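Local atomic coordinates of Dot/Icm T4SS effector (PDB entry 6VVE), a protein that acts as a Legionella effector kinase that is activated by inositol hexakisphosphate of the host cell. Residues 164-169 with 285-290; 157-162 with 238-243. All coordinates share one frame; numbering follows the deposited sequence.

Interaction 1 (164-169 with 285-290); sequences EFVLAL and SLPKKL
Leu-167 lies against Pro-287 and reaches past it to the first turn of helix 288-299. Its CB leaves the backbone alongside the proline rather than straight at it. With chi1 at -66°, CG is anti to the carbonyl carbon, and Leu-167 CG already stands 4.0 Å from Pro-287 CB. The two methyls then part company. Leu-167 CD2 packs on the proline ring, 3.8 Å from Pro-287 CB, and also comes within reach of Leu-290 CB. Leu-167 CD1 meets Lys-289 CB at 4.0 Å. The leucine and proline side chains slide past each other in opposite directions. Here helix 159-174, in what is consistent with the helical C-lobe of a protein-kinase-like fold, receives the start of the C-terminal helix, whose N-cap position Pro-287 occupies. From the preceding residue of the helix, Val-166 points at the same ring: the valine side chain crosses the proline at about a right angle, with Val-166 CG1 3.7 Å from Pro-287 CG. No hydrogen bond joins the two segments, but Glu-163, just before 164-169, accepts one from Lys-288 N through OE1. Lys-289 contributes only the root of its side chain; its extended chain leads the ammonium away. Leu-290 also touches Trp-232 of helix 231-239.

Interaction 2 (157-162 with 238-243); sequences IDQPKI and FIYPPT
Gln-159 lays its carboxamide flat over one face of the Tyr-240 ring, the amide and ring planes being only 11° apart. This amide-on-ring stack joins the first turn of helix 159-174 to the end of helix 231-239, in a region consistent with the helical C-lobe of a protein-kinase-like fold; Tyr-240 is the first residue to leave helical geometry there. Gln-159 NE2 sits over the ring centre, 3.9 Å above its plane, and Gln-159 CG lies 3.8 Å from Tyr-240 CZ. Ile-239 CG2, from the preceding residue, stands over the centre of the opposite face, leaving the ring sandwiched between an amide and a methyl. Ile-162 approaches the phenol end obliquely: its CD1 is 3.2 Å from Tyr-240 OH, a close approach for a methyl, and 4.0 Å from Tyr-240 CZ. The two isoleucines meet tip to tip, Ile-162 CG2 being 3.8 Å from Ile-239 CD1.

Further out, hydrogen bonds fix the polar ends. Gln-159 CG is anti to the backbone N (chi1 176°) and the chain continues extended, which carries the amide out over the ring, where NE2 bonds Glu-163 OE2. The tyrosine hydroxyl is hydrogen-bonded to Lys-155 O, just ahead of the helix, and Lys-155 NZ in turn bonds Ile-239 O, so the same residue holds both the ring's tip and the end of helix 231-239. Close beside the hydroxyl runs the helix backbone itself, with Gln-159 CA 3.3 Å from Tyr-240 OH.

Overall arrangement
From the N terminus, the chain first passes the two sheets, then enters helix 159-174, which supplies one side of both contacts: its first turn to interaction 2, the next turns to interaction 1. After strands 194-196 and 201-203, helices 219-229 and 231-239 follow, and 238-243 returns to close a loop of 75 residues. The chain continues through helices 253-262 and 272-280 before 285-290 comes back to the same helix, closing 115 residues. The two closures cross, since their segments alternate. The centres of the two contacts lie about 9 Å apart, and a probable hydrogen bond from Ser-285 OG to Tyr-240 O, 2.8 Å, connects them. Helices 159-174, 231-239 and 288-299 are thereby tied together.

Interaction 1 (164-169 with 285-290)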
loop_
_atom_site.group_PDB
_atom_site.type_symbol
_atom_site.label_atom_id
_atom_site.label_comp_id
_atom_site.label_asym_id
_atom_site.label_seq_id
_atom_site.Cartn_x
_atom_site.Cartn_y
_atom_site.Cartn_z
ATOM N N GLU A 164 -7.555 -0.957 -11.792
ATOM C CA GLU A 164 -8.197 -1.039 -10.486
ATOM C C GLU A 164 -7.186 -0.833 -9.364
ATOM O O GLU A 164 -7.490 -0.190 -8.351
ATOM C CB GLU A 164 -8.903 -2.387 -10.340
ATOM C CG GLU A 164 -9.756 -2.501 -9.088
ATOM C CD GLU A 164 -10.455 -3.844 -8.970
ATOM O OE1 GLU A 164 -10.307 -4.680 -9.885
ATOM O OE2 GLU A 164 -11.152 -4.063 -7.955
ATOM N N PHE A 165 -5.971 -1.362 -9.523
ATOM C CA PHE A 165 -4.956 -1.135 -8.503
ATOM C C PHE A 165 -4.568 0.337 -8.424
ATOM O O PHE A 165 -4.425 0.891 -7.329
ATOM C CB PHE A 165 -3.707 -1.967 -8.784
ATOM C CG PHE A 165 -2.540 -1.590 -7.916
ATOM C CD1 PHE A 165 -2.409 -2.106 -6.640
ATOM C CD2 PHE A 165 -1.590 -0.673 -8.371
ATOM C CE1 PHE A 165 -1.336 -1.745 -5.839
ATOM C CE2 PHE A 165 -0.530 -0.302 -7.575
ATOM C CZ PHE A 165 -0.396 -0.838 -6.307
ATOM N N VAL A 166 -4.400 0.986 -9.577
ATOM C CA VAL A 166 -3.986 2.389 -9.600
ATOM C C VAL A 166 -5.020 3.262 -8.898
ATOM O O VAL A 166 -4.671 4.141 -8.097
ATOM C CB VAL A 166 -3.743 2.855 -11.045
ATOM C CG1 VAL A 166 -3.730 4.363 -11.125
ATOM C CG2 VAL A 166 -2.429 2.277 -11.558
ATOM N N LEU A 167 -6.306 3.047 -9.200
ATOM C CA LEU A 167 -7.355 3.834 -8.553
ATOM C C LEU A 167 -7.391 3.561 -7.052
ATOM O O LEU A 167 -7.669 4.460 -6.249
ATOM C CB LEU A 167 -8.708 3.525 -9.187
ATOM C CG LEU A 167 -8.874 3.963 -10.643
ATOM C CD1 LEU A 167 -10.204 3.495 -11.189
ATOM C CD2 LEU A 167 -8.723 5.467 -10.782
ATOM N N ALA A 168 -7.120 2.320 -6.650
ATOM C CA ALA A 168 -7.017 2.030 -5.220
ATOM C C ALA A 168 -5.832 2.764 -4.599
ATOM O O ALA A 168 -5.930 3.299 -3.484
ATOM C CB ALA A 168 -6.894 0.524 -4.994
ATOM N N LEU A 169 -4.695 2.788 -5.303
ATOM C CA LEU A 169 -3.533 3.508 -4.788
ATOM C C LEU A 169 -3.801 5.009 -4.732
ATOM O O LEU A 169 -3.332 5.697 -3.809
ATOM C CB LEU A 169 -2.315 3.216 -5.649
ATOM C CG LEU A 169 -1.008 3.911 -5.270
ATOM C CD1 LEU A 169 -0.624 3.572 -3.840
ATOM C CD2 LEU A 169 0.106 3.513 -6.246
ATOM N N SER A 285 -1.637 10.239 -19.179
ATOM C CA SER A 285 -2.695 9.242 -19.243
ATOM C C SER A 285 -3.430 9.193 -17.908
ATOM O O SER A 285 -2.906 9.593 -16.864
ATOM C CB SER A 285 -2.121 7.859 -19.575
ATOM O OG SER A 285 -1.469 7.892 -20.827
ATOM N N LEU A 286 -4.650 8.678 -17.950
ATOM C CA LEU A 286 -5.465 8.516 -16.758
ATOM C C LEU A 286 -6.215 7.192 -16.861
ATOM O O LEU A 286 -6.601 6.790 -17.961
ATOM C CB LEU A 286 -6.474 9.664 -16.600
ATOM C CG LEU A 286 -5.917 11.066 -16.401
ATOM C CD1 LEU A 286 -7.050 12.081 -16.443
ATOM C CD2 LEU A 286 -5.156 11.167 -15.098
ATOM N N PRO A 287 -6.427 6.513 -15.735
ATOM C CA PRO A 287 -7.298 5.325 -15.763
ATOM C C PRO A 287 -8.628 5.670 -16.411
ATOM O O PRO A 287 -9.150 6.774 -16.249
ATOM C CB PRO A 287 -7.456 4.965 -14.281
ATOM C CG PRO A 287 -6.211 5.503 -13.636
ATOM C CD PRO A 287 -5.892 6.775 -14.384
ATOM N N LYS A 288 -9.176 4.709 -17.155
ATOM C CA LYS A 288 -10.381 4.974 -17.933
ATOM C C LYS A 288 -11.500 5.537 -17.064
ATOM O O LYS A 288 -12.184 6.484 -17.461
ATOM C CB LYS A 288 -10.841 3.696 -18.637
ATOM C CG LYS A 288 -11.821 3.941 -19.770
ATOM C CD LYS A 288 -12.308 2.629 -20.380
ATOM C CE LYS A 288 -12.834 2.837 -21.794
ATOM N NZ LYS A 288 -13.892 3.882 -21.858
ATOM N N LYS A 289 -11.694 4.973 -15.868
ATOM C CA LYS A 289 -12.817 5.392 -15.036
ATOM C C LYS A 289 -12.618 6.798 -14.491
ATOM O O LYS A 289 -13.596 7.536 -14.318
ATOM C CB LYS A 289 -13.025 4.410 -13.883
ATOM C CG LYS A 289 -14.262 4.706 -13.061
ATOM C CD LYS A 289 -14.522 3.634 -12.007
ATOM C CE LYS A 289 -15.864 3.863 -11.319
ATOM N NZ LYS A 289 -16.190 2.774 -10.356
ATOM N N LEU A 290 -11.368 7.188 -14.211
ATOM C CA LEU A 290 -11.125 8.535 -13.706
ATOM C C LEU A 290 -11.369 9.571 -14.796
ATOM O O LEU A 290 -11.997 10.606 -14.548
ATOM C CB LEU A 290 -9.703 8.647 -13.155
ATOM C CG LEU A 290 -9.292 10.024 -12.634
ATOM C CD1 LEU A 290 -10.239 10.494 -11.543
ATOM C CD2 LEU A 290 -7.854 9.996 -12.131
#

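Interaction 2 (157-162 with 238-243)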
loop_
_atom_site.group_PDB
_atom_site.type_symbol
_atom_site.label_atom_id
_atom_site.label_comp_id
_atom_site.label_asym_id
_atom_site.label_seq_id
_atom_site.Cartn_x
_atom_site.Cartn_y
_atom_site.Cartn_z
ATOM N N ILE A 157 -4.746 -7.535 -21.997
ATOM C CA ILE A 157 -5.778 -8.443 -21.502
ATOM C C ILE A 157 -6.057 -8.179 -20.027
ATOM O O ILE A 157 -7.204 -8.278 -19.573
ATOM C CB ILE A 157 -5.373 -9.908 -21.746
ATOM C CG1 ILE A 157 -5.297 -10.222 -23.243
ATOM C CG2 ILE A 157 -6.366 -10.848 -21.066
ATOM C CD1 ILE A 157 -6.649 -10.384 -23.921
ATOM N N ASP A 158 -5.020 -7.836 -19.256
ATOM C CA ASP A 158 -5.156 -7.580 -17.825
ATOM C C ASP A 158 -5.081 -6.094 -17.485
ATOM O O ASP A 158 -4.766 -5.735 -16.348
ATOM C CB ASP A 158 -4.083 -8.349 -17.050
ATOM C CG ASP A 158 -4.134 -9.849 -17.310
ATOM O OD1 ASP A 158 -5.239 -10.429 -17.257
ATOM O OD2 ASP A 158 -3.066 -10.439 -17.586
ATOM N N GLN A 159 -5.375 -5.222 -18.444
ATOM C CA GLN A 159 -5.369 -3.790 -18.159
ATOM C C GLN A 159 -6.319 -3.415 -17.026
ATOM O O GLN A 159 -5.950 -2.556 -16.206
ATOM C CB GLN A 159 -5.723 -3.002 -19.425
ATOM C CG GLN A 159 -5.845 -1.507 -19.196
ATOM C CD GLN A 159 -5.631 -0.703 -20.460
ATOM O OE1 GLN A 159 -5.618 -1.251 -21.561
ATOM N NE2 GLN A 159 -5.454 0.601 -20.307
ATOM N N PRO A 160 -7.516 -3.998 -16.910
ATOM C CA PRO A 160 -8.385 -3.645 -15.772
ATOM C C PRO A 160 -7.757 -3.941 -14.423
ATOM O O PRO A 160 -8.010 -3.205 -13.462
ATOM C CB PRO A 160 -9.642 -4.498 -16.012
ATOM C CG PRO A 160 -9.632 -4.784 -17.491
ATOM C CD PRO A 160 -8.184 -4.905 -17.869
ATOM N N LYS A 161 -6.949 -5.004 -14.316
ATOM C CA LYS A 161 -6.268 -5.288 -13.055
ATOM C C LYS A 161 -5.403 -4.111 -12.622
ATOM O O LYS A 161 -5.434 -3.687 -11.457
ATOM C CB LYS A 161 -5.409 -6.542 -13.189
ATOM C CG LYS A 161 -6.176 -7.841 -13.227
ATOM C CD LYS A 161 -5.231 -9.031 -13.164
ATOM C CE LYS A 161 -5.954 -10.330 -13.478
ATOM N NZ LYS A 161 -5.033 -11.494 -13.449
ATOM N N ILE A 162 -4.609 -3.578 -13.551
ATOM C CA ILE A 162 -3.718 -2.475 -13.218
ATOM C C ILE A 162 -4.520 -1.200 -12.982
ATOM O O ILE A 162 -4.227 -0.433 -12.060
ATOM C CB ILE A 162 -2.663 -2.292 -14.329
ATOM C CG1 ILE A 162 -1.969 -3.623 -14.625
ATOM C CG2 ILE A 162 -1.654 -1.232 -13.921
ATOM C CD1 ILE A 162 -0.857 -3.534 -15.645
ATOM N N PHE A 238 3.693 5.208 -16.447
ATOM C CA PHE A 238 4.834 4.376 -16.817
ATOM C C PHE A 238 4.379 3.146 -17.590
ATOM O O PHE A 238 5.032 2.735 -18.557
ATOM C CB PHE A 238 5.614 3.953 -15.573
ATOM C CG PHE A 238 6.779 3.048 -15.874
ATOM C CD1 PHE A 238 7.952 3.559 -16.402
ATOM C CD2 PHE A 238 6.696 1.683 -15.636
ATOM C CE1 PHE A 238 9.026 2.732 -16.691
ATOM C CE2 PHE A 238 7.773 0.849 -15.918
ATOM C CZ PHE A 238 8.939 1.381 -16.445
ATOM N N ILE A 239 3.246 2.550 -17.184
ATOM C CA ILE A 239 2.777 1.321 -17.818
ATOM C C ILE A 239 1.980 1.636 -19.079
ATOM O O ILE A 239 2.075 0.921 -20.083
ATOM C CB ILE A 239 1.954 0.501 -16.810
ATOM C CG1 ILE A 239 2.795 0.193 -15.565
ATOM C CG2 ILE A 239 1.444 -0.776 -17.435
ATOM C CD1 ILE A 239 2.029 -0.532 -14.465
ATOM N N TYR A 240 1.142 2.673 -19.041
ATOM C CA TYR A 240 0.281 3.049 -20.168
ATOM C C TYR A 240 0.527 4.512 -20.494
ATOM O O TYR A 240 -0.353 5.361 -20.323
ATOM C CB TYR A 240 -1.199 2.808 -19.852
ATOM C CG TYR A 240 -1.511 1.391 -19.452
ATOM C CD1 TYR A 240 -1.393 0.345 -20.369
ATOM C CD2 TYR A 240 -1.924 1.089 -18.161
ATOM C CE1 TYR A 240 -1.667 -0.957 -20.004
ATOM C CE2 TYR A 240 -2.207 -0.214 -17.786
ATOM C CZ TYR A 240 -2.081 -1.233 -18.708
ATOM O OH TYR A 240 -2.353 -2.524 -18.336
ATOM N N PRO A 241 1.720 4.840 -20.975
ATOM C CA PRO A 241 2.042 6.243 -21.300
ATOM C C PRO A 241 1.107 6.780 -22.369
ATOM O O PRO A 241 0.495 6.002 -23.118
ATOM C CB PRO A 241 3.489 6.165 -21.814
ATOM C CG PRO A 241 3.663 4.722 -22.265
ATOM C CD PRO A 241 2.832 3.919 -21.297
ATOM N N PRO A 242 0.966 8.097 -22.467
ATOM C CA PRO A 242 0.146 8.666 -23.545
ATOM C C PRO A 242 0.752 8.376 -24.912
ATOM O O PRO A 242 1.963 8.218 -25.064
ATOM C CB PRO A 242 0.150 10.173 -23.252
ATOM C CG PRO A 242 0.678 10.316 -21.848
ATOM C CD PRO A 242 1.578 9.131 -21.619
ATOM N N THR A 243 -0.117 8.320 -25.917
ATOM C CA THR A 243 0.260 7.990 -27.284
ATOM C C THR A 243 -0.268 9.058 -28.228
ATOM O O THR A 243 -1.409 9.511 -28.092
ATOM C CB THR A 243 -0.290 6.609 -27.684
ATOM O OG1 THR A 243 0.460 5.581 -27.027
ATOM C CG2 THR A 243 -0.202 6.414 -29.176
#